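Local coordinates for PR domain zinc finger protein 2 (PDB 2QPW) that methylates a specific lysine of histone H3 with S-adenosyl-L-methionine as methyl donor, through the PR (SET-related) domain that makes up this chain, at residues G44-K55 with K126-L137; E14-V23 with P94-Y102. All coordinates share one frame; numbering follows the deposited sequence.

Interaction 1: G44-K55 with K126-L137; sequences GVWATKPILKGK and KTLKPIAPGEEL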
loop_
_atom_site.group_PDB
_atom_site.type_symbol
_atom_site.label_atom_id
_atom_site.label_comp_id
_atom_site.label_asym_id
_atom_site.label_seq_id
_atom_site.Cartn_x
_atom_site.Cartn_y
_atom_site.Cartn_z
ATOM N N GLY A 44 -8.208 -2.515 -4.071
ATOM C CA GLY A 44 -7.502 -2.682 -2.785
ATOM C C GLY A 44 -7.060 -4.149 -2.601
ATOM O O GLY A 44 -7.132 -4.944 -3.541
ATOM N N VAL A 45 -6.521 -4.470 -1.410
ATOM C CA VAL A 45 -5.950 -5.790 -1.105
ATOM C C VAL A 45 -6.649 -6.343 0.135
ATOM O O VAL A 45 -6.830 -5.613 1.107
ATOM C CB VAL A 45 -4.417 -5.685 -0.801
ATOM C CG1 VAL A 45 -3.796 -7.054 -0.628
ATOM C CG2 VAL A 45 -3.697 -4.888 -1.951
ATOM N N TRP A 46 -7.013 -7.625 0.078
ATOM C CA TRP A 46 -7.824 -8.293 1.125
ATOM C C TRP A 46 -7.218 -9.607 1.570
ATOM O O TRP A 46 -6.643 -10.338 0.764
ATOM C CB TRP A 46 -9.255 -8.576 0.623
ATOM C CG TRP A 46 -10.025 -7.350 0.239
ATOM C CD1 TRP A 46 -9.875 -6.630 -0.893
ATOM C CD2 TRP A 46 -11.094 -6.733 0.977
ATOM N NE1 TRP A 46 -10.766 -5.569 -0.918
ATOM C CE2 TRP A 46 -11.523 -5.606 0.224
ATOM C CE3 TRP A 46 -11.700 -6.992 2.219
ATOM C CZ2 TRP A 46 -12.573 -4.740 0.657
ATOM C CZ3 TRP A 46 -12.761 -6.134 2.661
ATOM C CH2 TRP A 46 -13.157 -5.009 1.876
ATOM N N ALA A 47 -7.350 -9.933 2.845
ATOM C CA ALA A 47 -6.827 -11.231 3.345
ATOM C C ALA A 47 -7.756 -12.359 2.895
ATOM O O ALA A 47 -8.990 -12.178 2.870
ATOM C CB ALA A 47 -6.736 -11.201 4.866
ATOM N N THR A 48 -7.163 -13.489 2.507
ATOM C CA THR A 48 -7.956 -14.671 2.073
ATOM C C THR A 48 -8.018 -15.748 3.161
ATOM O O THR A 48 -8.800 -16.741 3.063
ATOM C CB THR A 48 -7.342 -15.338 0.811
ATOM O OG1 THR A 48 -6.035 -15.827 1.130
ATOM C CG2 THR A 48 -7.302 -14.374 -0.386
ATOM N N LYS A 49 -7.176 -15.586 4.170
ATOM C CA LYS A 49 -7.000 -16.557 5.253
ATOM C C LYS A 49 -6.347 -15.829 6.441
ATOM O O LYS A 49 -5.899 -14.679 6.277
ATOM C CB LYS A 49 -6.124 -17.713 4.756
ATOM C CG LYS A 49 -4.673 -17.406 4.458
ATOM C CD LYS A 49 -3.973 -18.640 3.824
ATOM C CE LYS A 49 -3.566 -19.625 4.911
ATOM N NZ LYS A 49 -2.651 -20.736 4.477
ATOM N N PRO A 50 -6.312 -16.455 7.639
ATOM C CA PRO A 50 -5.692 -15.751 8.793
ATOM C C PRO A 50 -4.215 -15.406 8.544
ATOM O O PRO A 50 -3.438 -16.252 8.048
ATOM C CB PRO A 50 -5.804 -16.776 9.947
ATOM C CG PRO A 50 -6.935 -17.673 9.542
ATOM C CD PRO A 50 -6.845 -17.782 8.027
ATOM N N ILE A 51 -3.850 -14.169 8.876
ATOM C CA ILE A 51 -2.445 -13.686 8.756
ATOM C C ILE A 51 -1.980 -13.340 10.182
ATOM O O ILE A 51 -2.628 -12.550 10.869
ATOM C CB ILE A 51 -2.334 -12.425 7.811
ATOM C CG1 ILE A 51 -2.980 -12.695 6.423
ATOM C CG2 ILE A 51 -0.826 -12.015 7.629
ATOM C CD1 ILE A 51 -2.999 -11.479 5.446
ATOM N N LEU A 52 -0.874 -13.948 10.620
ATOM C CA LEU A 52 -0.277 -13.689 11.936
ATOM C C LEU A 52 0.302 -12.270 12.094
ATOM O O LEU A 52 0.726 -11.639 11.117
ATOM C CB LEU A 52 0.860 -14.686 12.189
ATOM C CG LEU A 52 0.626 -16.191 11.925
ATOM C CD1 LEU A 52 1.857 -17.049 12.321
ATOM C CD2 LEU A 52 -0.586 -16.622 12.660
ATOM N N LYS A 53 0.326 -11.778 13.324
ATOM C CA LYS A 53 1.039 -10.539 13.631
ATOM C C LYS A 53 2.517 -10.727 13.286
ATOM O O LYS A 53 3.095 -11.805 13.521
ATOM C CB LYS A 53 0.863 -10.197 15.114
ATOM C CG LYS A 53 1.476 -8.880 15.573
ATOM C CD LYS A 53 1.201 -8.671 17.088
ATOM C CE LYS A 53 1.883 -7.373 17.557
ATOM N NZ LYS A 53 1.817 -7.214 19.035
ATOM N N GLY A 54 3.158 -9.686 12.751
ATOM C CA GLY A 54 4.559 -9.794 12.331
ATOM C C GLY A 54 4.892 -10.332 10.933
ATOM O O GLY A 54 6.072 -10.352 10.547
ATOM N N LYS A 55 3.895 -10.728 10.150
ATOM C CA LYS A 55 4.120 -11.192 8.777
ATOM C C LYS A 55 4.597 -10.027 7.871
ATOM O O LYS A 55 3.968 -8.967 7.870
ATOM C CB LYS A 55 2.840 -11.832 8.214
ATOM C CG LYS A 55 2.876 -12.257 6.725
ATOM C CD LYS A 55 3.886 -13.427 6.446
ATOM C CE LYS A 55 3.875 -13.791 4.946
ATOM N NZ LYS A 55 4.848 -14.893 4.609
ATOM N N LYS A 126 4.706 -4.651 7.295
ATOM C CA LYS A 126 4.627 -5.697 8.328
ATOM C C LYS A 126 3.266 -5.588 9.020
ATOM O O LYS A 126 2.761 -4.472 9.201
ATOM C CB LYS A 126 5.762 -5.539 9.330
ATOM C CG LYS A 126 5.859 -6.689 10.322
ATOM C CD LYS A 126 7.067 -6.585 11.245
ATOM C CE LYS A 126 8.221 -7.408 10.770
ATOM N NZ LYS A 126 9.277 -7.399 11.843
ATOM N N THR A 127 2.663 -6.722 9.385
ATOM C CA THR A 127 1.354 -6.673 10.070
ATOM C C THR A 127 1.509 -6.247 11.542
ATOM O O THR A 127 2.356 -6.775 12.303
ATOM C CB THR A 127 0.544 -8.005 9.982
ATOM O OG1 THR A 127 1.298 -9.047 10.598
ATOM C CG2 THR A 127 0.247 -8.407 8.496
ATOM N N LEU A 128 0.667 -5.285 11.926
ATOM C CA LEU A 128 0.676 -4.642 13.232
ATOM C C LEU A 128 -0.124 -5.475 14.234
ATOM O O LEU A 128 0.069 -5.390 15.458
ATOM C CB LEU A 128 0.042 -3.249 13.056
ATOM C CG LEU A 128 -0.074 -2.268 14.215
ATOM C CD1 LEU A 128 1.271 -2.072 14.916
ATOM C CD2 LEU A 128 -0.621 -0.919 13.667
ATOM N N LYS A 129 -1.068 -6.249 13.698
ATOM C CA LYS A 129 -2.001 -7.067 14.471
ATOM C C LYS A 129 -2.429 -8.194 13.549
ATOM O O LYS A 129 -2.203 -8.088 12.324
ATOM C CB LYS A 129 -3.217 -6.245 14.916
ATOM C CG LYS A 129 -4.081 -5.659 13.812
ATOM C CD LYS A 129 -4.867 -4.456 14.353
ATOM C CE LYS A 129 -6.250 -4.382 13.749
ATOM N NZ LYS A 129 -7.107 -3.458 14.553
ATOM N N PRO A 130 -2.997 -9.291 14.099
ATOM C CA PRO A 130 -3.557 -10.344 13.235
ATOM C C PRO A 130 -4.647 -9.842 12.285
ATOM O O PRO A 130 -5.424 -8.947 12.627
ATOM C CB PRO A 130 -4.140 -11.366 14.240
ATOM C CG PRO A 130 -3.431 -11.064 15.529
ATOM C CD PRO A 130 -3.148 -9.614 15.538
ATOM N N ILE A 131 -4.702 -10.421 11.087
ATOM C CA ILE A 131 -5.743 -10.052 10.116
ATOM C C ILE A 131 -6.622 -11.252 9.801
ATOM O O ILE A 131 -6.118 -12.342 9.512
ATOM C CB ILE A 131 -5.153 -9.428 8.816
ATOM C CG1 ILE A 131 -4.313 -8.195 9.182
ATOM C CG2 ILE A 131 -6.281 -8.952 7.882
ATOM C CD1 ILE A 131 -3.570 -7.587 7.945
ATOM N N ALA A 132 -7.932 -11.050 9.896
ATOM C CA ALA A 132 -8.907 -12.146 9.617
ATOM C C ALA A 132 -9.273 -12.247 8.139
ATOM O O ALA A 132 -9.289 -11.241 7.427
ATOM C CB ALA A 132 -10.177 -11.946 10.463
ATOM N N PRO A 133 -9.653 -13.462 7.662
ATOM C CA PRO A 133 -10.085 -13.543 6.264
ATOM C C PRO A 133 -11.264 -12.587 5.979
ATOM O O PRO A 133 -12.120 -12.356 6.856
ATOM C CB PRO A 133 -10.490 -15.008 6.070
ATOM C CG PRO A 133 -10.225 -15.706 7.357
ATOM C CD PRO A 133 -9.714 -14.744 8.384
ATOM N N GLY A 134 -11.283 -11.995 4.790
ATOM C CA GLY A 134 -12.309 -10.992 4.450
ATOM C C GLY A 134 -12.085 -9.568 4.981
ATOM O O GLY A 134 -12.949 -8.695 4.788
ATOM N N GLU A 135 -10.952 -9.318 5.665
ATOM C CA GLU A 135 -10.606 -7.945 6.133
ATOM C C GLU A 135 -9.650 -7.259 5.138
ATOM O O GLU A 135 -8.768 -7.910 4.560
ATOM C CB GLU A 135 -9.995 -7.918 7.567
ATOM C CG GLU A 135 -10.984 -8.376 8.680
ATOM C CD GLU A 135 -10.433 -8.314 10.126
ATOM O OE1 GLU A 135 -9.185 -8.332 10.357
ATOM O OE2 GLU A 135 -11.294 -8.293 11.058
ATOM N N GLU A 136 -9.819 -5.951 4.972
ATOM C CA GLU A 136 -8.972 -5.156 4.029
ATOM C C GLU A 136 -7.619 -4.848 4.674
ATOM O O GLU A 136 -7.567 -4.474 5.862
ATOM C CB GLU A 136 -9.674 -3.838 3.601
ATOM C CG GLU A 136 -8.871 -3.049 2.529
ATOM C CD GLU A 136 -9.639 -1.932 1.812
ATOM O OE1 GLU A 136 -10.778 -1.584 2.233
ATOM O OE2 GLU A 136 -9.095 -1.367 0.819
ATOM N N LEU A 137 -6.541 -5.008 3.894
ATOM C CA LEU A 137 -5.201 -4.577 4.323
ATOM C C LEU A 137 -5.088 -3.056 4.146
ATOM O O LEU A 137 -5.350 -2.545 3.051
ATOM C CB LEU A 137 -4.087 -5.278 3.524
ATOM C CG LEU A 137 -3.563 -6.641 4.019
ATOM C CD1 LEU A 137 -4.701 -7.639 4.086
ATOM C CD2 LEU A 137 -2.388 -7.153 3.066
HETATM O O HOH W 1 -6.334 -2.099 0.518
#
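The indole of W46 and the side chain of E136 lie one over the other. E136 CB sits 3.9 Å from the centroid of the W46 six-membered ring, 7° off its normal, a CH-pi contact. The E136 carboxylate is stacked as well, its plane 17° from that of the ring. Near the ring plane, at the edge, G134 O approaches W46 CE3 to 3.3 Å. With CG anti to the backbone N, the extended E136 chain crosses the indole face at a slant and carries its carboxylate to S36 OG and A37 N, which bond it, while a water joins E136 OE2 to V45 N and L137 O.

A47, buried and small, points its CB at 126-137, where it lies 3.8 Å from I131 CG2, and V45 CG1 meets L137 CD2 obliquely. Farther along, the loop that follows strand 43-47 is laced to 126-137 by backbone bonds, including the reciprocal antiparallel pair I51 and I131. The beta-branched I51 and I131 suit this extended pairing, and the I51 CG2 methyl touches that of T127 CG2 (3.9 Å).

T127 closes the far end. Placed between the backbone N and the carbonyl carbon (chi1 61°), T127 OG1 donates to L52 O at 2.7 Å, in the carbonyl plane and on a lone pair. L52 starts a type II turn whose G54 has a positive phi, suited to glycine; G54 N donates to T127 O at 3.1 Å. G134 plays the same part in the turn A132 to E135, and its N bonds A47 O.

Thus two largely loop-like segments of the SET fold are joined by directional backbone bonds, with apolar contacts alongside; the buried E136 carboxylate, bonded by S36, A37 and a water, would probably be favoured in its charged form.

Interaction 2: E14-V23 with P94-Y102; sequences ETLAEVPEHV and PEKGNWLRY
Y102 offers its ring to several side chains of 14-23: V19 CG1 and V23 CG1 approach obliquely, each 4.0 Å from a Y102 ring carbon (CZ and CE2 respectively), as does the E14 carboxylate, turned 46° from the ring. One face carries R101 CD, and a water lies at the edge, in plane. The R101 guanidinium has P94 CB over one face and E14 OE2 near its edge. The H22 ring has V23 CG2 over one face, with E95 OE1 and a water at the edge, in plane. This is the loop between strands 85-90 and 104-119 of the SET fold, packed against the N-terminal segment that leads into helix 21-25.

E14 and R101 come from opposite directions to form a salt bridge. R101 NH1 reaches E14 OE2 at 3.1 Å on the syn side, 17° out of the carboxylate plane. Arginine suits the place because its other nitrogens are also used, NE by A91 O and NH2 by T92 O, and it makes a cation-pi contact with Y75; E14 OE1 in turn accepts from I43 N. One water links E14 OE2 to Y102 OH, whose oxygen also lies beside V19 and P20 CD.

P20, at the N-cap position before the helix, lays its CD 3.9 Å from P94 CB, the two side chains crossing at about a right angle; proline's closed ring offers a compact apolar surface here. With its CG1 anti to the backbone N (chi1 170°), V23 CG1 lies 4.2 Å from W99 CB, while CG2 meets the carbonyls of P94 and G97. At the more exposed end E95 OE1 is 3.4 Å from H22 CE1, and a water joins H22 NE2 to E95 O and G97 O. Another water accepts from W99 N and donates to V23 O, 2.9 Å from each.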
loop_
_atom_site.group_PDB
_atom_site.type_symbol
_atom_site.label_atom_id
_atom_site.label_comp_id
_atom_site.label_asym_id
_atom_site.label_seq_id
_atom_site.Cartn_x
_atom_site.Cartn_y
_atom_site.Cartn_z
ATOM N N GLU A 14 -11.022 2.587 -11.294
ATOM C CA GLU A 14 -10.032 1.544 -11.550
ATOM C C GLU A 14 -10.648 0.196 -11.203
ATOM O O GLU A 14 -11.039 -0.020 -10.041
ATOM C CB GLU A 14 -8.811 1.804 -10.658
ATOM C CG GLU A 14 -7.682 0.812 -10.778
ATOM C CD GLU A 14 -6.657 1.056 -9.673
ATOM O OE1 GLU A 14 -6.999 0.877 -8.470
ATOM O OE2 GLU A 14 -5.525 1.479 -10.022
ATOM N N THR A 15 -10.728 -0.718 -12.181
ATOM C CA THR A 15 -11.295 -2.067 -11.956
ATOM C C THR A 15 -10.259 -3.204 -12.004
ATOM O O THR A 15 -9.110 -2.961 -12.365
ATOM C CB THR A 15 -12.440 -2.364 -12.949
ATOM O OG1 THR A 15 -11.884 -2.760 -14.219
ATOM C CG2 THR A 15 -13.296 -1.111 -13.121
ATOM N N LEU A 16 -10.649 -4.434 -11.635
ATOM C CA LEU A 16 -9.707 -5.568 -11.721
ATOM C C LEU A 16 -9.173 -5.779 -13.140
ATOM O O LEU A 16 -8.004 -6.170 -13.338
ATOM C CB LEU A 16 -10.282 -6.886 -11.152
ATOM C CG LEU A 16 -10.331 -7.096 -9.653
ATOM C CD1 LEU A 16 -11.146 -8.371 -9.313
ATOM C CD2 LEU A 16 -8.909 -7.163 -9.025
ATOM N N ALA A 17 -10.021 -5.493 -14.132
ATOM C CA ALA A 17 -9.610 -5.619 -15.525
ATOM C C ALA A 17 -8.382 -4.788 -15.877
ATOM O O ALA A 17 -7.651 -5.177 -16.783
ATOM C CB ALA A 17 -10.778 -5.294 -16.466
ATOM N N GLU A 18 -8.132 -3.668 -15.179
ATOM C CA GLU A 18 -6.977 -2.815 -15.506
ATOM C C GLU A 18 -5.650 -3.084 -14.776
ATOM O O GLU A 18 -4.669 -2.356 -14.979
ATOM C CB GLU A 18 -7.267 -1.322 -15.403
ATOM C CG GLU A 18 -8.456 -0.886 -14.671
ATOM C CD GLU A 18 -9.722 -0.992 -15.501
ATOM O OE1 GLU A 18 -10.774 -0.582 -14.983
ATOM O OE2 GLU A 18 -9.683 -1.490 -16.652
ATOM N N VAL A 19 -5.623 -4.084 -13.912
ATOM C CA VAL A 19 -4.389 -4.377 -13.190
ATOM C C VAL A 19 -3.457 -5.102 -14.198
ATOM O O VAL A 19 -3.954 -5.959 -14.961
ATOM C CB VAL A 19 -4.667 -5.275 -11.977
ATOM C CG1 VAL A 19 -3.347 -5.652 -11.254
ATOM C CG2 VAL A 19 -5.664 -4.586 -11.024
ATOM N N PRO A 20 -2.149 -4.749 -14.228
ATOM C CA PRO A 20 -1.229 -5.502 -15.114
ATOM C C PRO A 20 -1.256 -7.008 -14.825
ATOM O O PRO A 20 -1.298 -7.413 -13.664
ATOM C CB PRO A 20 0.152 -4.919 -14.768
ATOM C CG PRO A 20 -0.135 -3.510 -14.288
ATOM C CD PRO A 20 -1.449 -3.651 -13.522
ATOM N N GLU A 21 -1.223 -7.846 -15.876
ATOM C CA GLU A 21 -1.228 -9.289 -15.684
ATOM C C GLU A 21 -0.104 -9.773 -14.780
ATOM O O GLU A 21 -0.310 -10.637 -13.927
ATOM C CB GLU A 21 -1.146 -10.031 -17.040
ATOM C CG GLU A 21 -2.136 -9.515 -18.069
ATOM C CD GLU A 21 -3.533 -10.093 -17.891
ATOM O OE1 GLU A 21 -4.507 -9.395 -18.298
ATOM O OE2 GLU A 21 -3.670 -11.233 -17.377
ATOM N N HIS A 22 1.111 -9.242 -14.951
ATOM C CA HIS A 22 2.220 -9.732 -14.129
ATOM C C HIS A 22 2.079 -9.357 -12.657
ATOM O O HIS A 22 2.607 -10.063 -11.774
ATOM C CB HIS A 22 3.615 -9.296 -14.668
ATOM C CG HIS A 22 3.902 -7.836 -14.503
ATOM N ND1 HIS A 22 3.457 -6.881 -15.391
ATOM C CD2 HIS A 22 4.608 -7.169 -13.554
ATOM C CE1 HIS A 22 3.864 -5.690 -14.996
ATOM N NE2 HIS A 22 4.569 -5.837 -13.888
ATOM N N VAL A 23 1.328 -8.290 -12.377
ATOM C CA VAL A 23 1.076 -7.926 -10.973
ATOM C C VAL A 23 0.152 -8.938 -10.274
ATOM O O VAL A 23 0.428 -9.402 -9.140
ATOM C CB VAL A 23 0.582 -6.458 -10.890
ATOM C CG1 VAL A 23 0.092 -6.146 -9.500
ATOM C CG2 VAL A 23 1.750 -5.522 -11.309
ATOM N N PRO A 94 1.209 1.644 -12.567
ATOM C CA PRO A 94 1.302 0.290 -11.975
ATOM C C PRO A 94 2.247 -0.695 -12.699
ATOM O O PRO A 94 2.678 -1.682 -12.094
ATOM C CB PRO A 94 -0.131 -0.235 -12.042
ATOM C CG PRO A 94 -0.795 0.526 -13.113
ATOM C CD PRO A 94 -0.116 1.915 -13.159
ATOM N N GLU A 95 2.573 -0.416 -13.957
ATOM C CA GLU A 95 3.620 -1.158 -14.677
ATOM C C GLU A 95 5.010 -1.064 -14.045
ATOM O O GLU A 95 5.896 -1.870 -14.365
ATOM C CB GLU A 95 3.688 -0.682 -16.145
ATOM C CG GLU A 95 2.403 -0.990 -16.947
ATOM C CD GLU A 95 2.311 -2.446 -17.478
ATOM O OE1 GLU A 95 3.216 -3.283 -17.266
ATOM O OE2 GLU A 95 1.291 -2.742 -18.140
ATOM N N LYS A 96 5.221 -0.075 -13.167
ATOM C CA LYS A 96 6.518 0.156 -12.532
ATOM C C LYS A 96 6.542 -0.377 -11.102
ATOM O O LYS A 96 7.571 -0.303 -10.435
ATOM C CB LYS A 96 6.871 1.663 -12.511
ATOM C CG LYS A 96 6.997 2.331 -13.931
ATOM C CD LYS A 96 7.833 1.508 -14.933
ATOM C CE LYS A 96 7.923 2.213 -16.297
ATOM N NZ LYS A 96 8.720 3.467 -16.159
ATOM N N GLY A 97 5.405 -0.890 -10.631
ATOM C CA GLY A 97 5.295 -1.412 -9.245
ATOM C C GLY A 97 4.800 -2.860 -9.156
ATOM O O GLY A 97 4.844 -3.614 -10.147
ATOM N N ASN A 98 4.404 -3.280 -7.954
ATOM C CA ASN A 98 3.858 -4.629 -7.747
ATOM C C ASN A 98 2.559 -4.567 -6.922
ATOM O O ASN A 98 1.933 -3.471 -6.780
ATOM C CB ASN A 98 4.883 -5.600 -7.134
ATOM C CG ASN A 98 5.470 -5.075 -5.822
ATOM O OD1 ASN A 98 4.759 -4.480 -5.001
ATOM N ND2 ASN A 98 6.791 -5.204 -5.668
ATOM N N TRP A 99 2.126 -5.709 -6.374
ATOM C CA TRP A 99 0.806 -5.690 -5.701
ATOM C C TRP A 99 0.730 -4.786 -4.457
ATOM O O TRP A 99 -0.380 -4.309 -4.092
ATOM C CB TRP A 99 0.291 -7.121 -5.381
ATOM C CG TRP A 99 1.102 -7.839 -4.292
ATOM C CD1 TRP A 99 2.172 -8.699 -4.486
ATOM C CD2 TRP A 99 0.869 -7.800 -2.870
ATOM N NE1 TRP A 99 2.618 -9.180 -3.253
ATOM C CE2 TRP A 99 1.817 -8.656 -2.262
ATOM C CE3 TRP A 99 -0.071 -7.122 -2.033
ATOM C CZ2 TRP A 99 1.874 -8.845 -0.868
ATOM C CZ3 TRP A 99 0.007 -7.326 -0.639
ATOM C CH2 TRP A 99 0.957 -8.167 -0.082
ATOM N N LEU A 100 1.874 -4.490 -3.830
ATOM C CA LEU A 100 1.849 -3.546 -2.661
ATOM C C LEU A 100 1.321 -2.165 -2.985
ATOM O O LEU A 100 0.714 -1.504 -2.118
ATOM C CB LEU A 100 3.224 -3.450 -1.960
ATOM C CG LEU A 100 3.611 -4.633 -1.065
ATOM C CD1 LEU A 100 4.115 -5.851 -1.916
ATOM C CD2 LEU A 100 4.669 -4.188 -0.101
ATOM N N ARG A 101 1.457 -1.754 -4.249
ATOM C CA ARG A 101 0.859 -0.478 -4.734
ATOM C C ARG A 101 -0.648 -0.336 -4.415
ATOM O O ARG A 101 -1.174 0.768 -4.106
ATOM C CB ARG A 101 1.029 -0.388 -6.258
ATOM C CG ARG A 101 0.328 0.864 -6.874
ATOM C CD ARG A 101 0.146 0.769 -8.347
ATOM N NE ARG A 101 -0.390 1.999 -8.927
ATOM C CZ ARG A 101 -1.679 2.289 -9.105
ATOM N NH1 ARG A 101 -2.661 1.450 -8.749
ATOM N NH2 ARG A 101 -1.989 3.425 -9.698
ATOM N N TYR A 102 -1.346 -1.456 -4.508
ATOM C CA TYR A 102 -2.814 -1.494 -4.340
ATOM C C TYR A 102 -3.295 -1.496 -2.876
ATOM O O TYR A 102 -4.514 -1.390 -2.630
ATOM C CB TYR A 102 -3.368 -2.702 -5.111
ATOM C CG TYR A 102 -3.193 -2.542 -6.605
ATOM C CD1 TYR A 102 -4.158 -1.876 -7.356
ATOM C CD2 TYR A 102 -2.031 -3.016 -7.272
ATOM C CE1 TYR A 102 -4.012 -1.679 -8.744
ATOM C CE2 TYR A 102 -1.862 -2.809 -8.659
ATOM C CZ TYR A 102 -2.864 -2.168 -9.384
ATOM O OH TYR A 102 -2.743 -1.966 -10.729
HETATM O O HOH W 2 -4.533 -0.471 -12.156
HETATM O O HOH W 3 6.256 -3.923 -12.358
HETATM O O HOH W 4 2.723 -8.255 -7.719
#

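The two interactions alternate along the chain: 14-23 comes first, then 44-55, 94-102 and 126-137, so the chain passes from one contact to the other and back again. Their centres lie about 20 Å apart, yet they meet where V45 of interaction 1 packs on W99 and Y102 of interaction 2, with V45 CG2 3.5 Å from Y102 C. Strand 43-47 and its partner 31-35 form the shared element, since V19 and Y102 also touch L33 and W99 touches V31. The N-terminal segment, the loop 94-102 and the segment 126-137 thus all gather about this small antiparallel sheet.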